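Local coordinates for protein exoglucanase A (Cellulomonas fimi, PDB 7CBD) that hydrolyses the 1,4-beta-glucosidic linkages of cellulose with inversion of anomeric configuration, releasing cellobiose from the non-reducing chain ends, the deposited chain being its family 6 catalytic domain, at residues A348-S351 with H357-A360. Residues are numbered along the deposited sequence; the frame is centred on the assembly and turned at random. Where two conformers were deposited one is given.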
loop_
_atom_site.group_PDB
_atom_site.type_symbol
_atom_site.label_atom_id
_atom_site.label_comp_id
_atom_site.label_asym_id
_atom_site.label_seq_id
_atom_site.Cartn_x
_atom_site.Cartn_y
_atom_site.Cartn_z
ATOM N N ALA A 348 2.436 13.270 -8.920
ATOM C CA ALA A 348 2.603 12.686 -10.241
ATOM C C ALA A 348 4.064 12.757 -10.665
ATOM O O ALA A 348 4.762 13.731 -10.368
ATOM C CB ALA A 348 1.753 13.449 -11.250
ATOM N N THR A 349 4.521 11.712 -11.358
ATOM C CA THR A 349 5.825 11.650 -12.015
ATOM C C THR A 349 6.944 12.304 -11.194
ATOM O O THR A 349 7.567 13.268 -11.652
ATOM C CB THR A 349 5.769 12.231 -13.426
ATOM O OG1 THR A 349 5.315 13.594 -13.384
ATOM C CG2 THR A 349 4.833 11.421 -14.295
ATOM N N PRO A 350 7.212 11.814 -9.983
ATOM C CA PRO A 350 8.267 12.432 -9.167
ATOM C C PRO A 350 9.617 12.320 -9.859
ATOM O O PRO A 350 9.926 11.312 -10.498
ATOM C CB PRO A 350 8.231 11.618 -7.870
ATOM C CG PRO A 350 7.622 10.305 -8.262
ATOM C CD PRO A 350 6.602 10.659 -9.297
ATOM N N SER A 351 10.424 13.363 -9.715
ATOM C CA SER A 351 11.705 13.446 -10.397
ATOM C C SER A 351 12.807 12.808 -9.558
ATOM O O SER A 351 12.665 12.593 -8.350
ATOM C CB SER A 351 12.061 14.907 -10.663
ATOM O OG SER A 351 12.280 15.578 -9.440
ATOM N N HIS A 357 11.060 4.216 -12.972
ATOM C CA HIS A 357 9.923 4.339 -13.888
ATOM C C HIS A 357 8.625 4.660 -13.145
ATOM O O HIS A 357 7.602 4.000 -13.330
ATOM C CB HIS A 357 9.767 3.079 -14.746
ATOM C CG HIS A 357 10.914 2.841 -15.672
ATOM N ND1 HIS A 357 10.885 3.211 -16.999
ATOM C CD2 HIS A 357 12.130 2.282 -15.462
ATOM C CE1 HIS A 357 12.033 2.888 -17.567
ATOM N NE2 HIS A 357 12.808 2.329 -16.655
ATOM N N LEU A 358 8.665 5.694 -12.305
ATOM C CA LEU A 358 7.563 5.997 -11.400
ATOM C C LEU A 358 6.494 6.840 -12.089
ATOM O O LEU A 358 6.759 7.968 -12.516
ATOM C CB LEU A 358 8.074 6.735 -10.163
ATOM C CG LEU A 358 9.003 5.912 -9.262
ATOM C CD1 LEU A 358 9.775 6.823 -8.317
ATOM C CD2 LEU A 358 8.225 4.867 -8.474
ATOM N N ASP A 359 5.274 6.309 -12.146
ATOM C CA ASP A 359 4.141 7.103 -12.612
ATOM C C ASP A 359 3.725 8.145 -11.582
ATOM O O ASP A 359 3.268 9.234 -11.954
ATOM C CB ASP A 359 2.937 6.197 -12.890
ATOM C CG ASP A 359 3.047 5.429 -14.197
ATOM O OD1 ASP A 359 3.958 5.689 -15.013
ATOM O OD2 ASP A 359 2.200 4.539 -14.408
ATOM N N ALA A 360 3.848 7.821 -10.294
ATOM C CA ALA A 360 3.371 8.660 -9.201
ATOM C C ALA A 360 3.776 8.038 -7.873
ATOM O O ALA A 360 4.033 6.833 -7.780
ATOM C CB ALA A 360 1.848 8.801 -9.227
HETATM O O HOH W 1 8.893 9.719 -12.484
#
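Thr-349 N donates to Asp-359 O over 2.8 Å, a nearly straight bond (161° at the hydrogen) that meets the carbonyl from above its plane. Asn-8 ND2 gives the same oxygen a second donor. Thr-349 CG2, set anti to its carbonyl carbon, makes van der Waals contact with this oxygen, 3.6 Å from Asp-359 O. Beside this bond Ala-348 and Ala-360 form an antiparallel, non-hydrogen-bonded pair, their CA atoms 4.2 Å apart; small methyl side chains suit so close an approach. Beyond the pair a water takes over, donating to Pro-350 O (2.7 Å) and to Leu-358 O, and so spans two carbonyls that could not bond each other.

Among the apolar contacts, the ring of Pro-350 lies across the Leu-358 side chain at about a right angle, with CG 4.1 Å from Leu-358 CB and equally near CD1. Its CD rests on Ala-360 CA (3.8 Å). Proline suits this place because its nitrogen has no hydrogen to satisfy, and its ring is buried. Trimming the ring to an alanine would probably open a gap beside Leu-358 CB and CD1, take the CD contact from Ala-360, and let the backbone turn more freely.

Asp-359 has its CB directed away from 348-351, and its OD2 is hydrogen-bonded to Tyr-190 OH, while its backbone bonds Met-292 of the neighbouring parallel strand. One direct bond, one water bridge and a proline–leucine contact thus fasten the short antiparallel strand 347-348 and its loop onto strand 358-362.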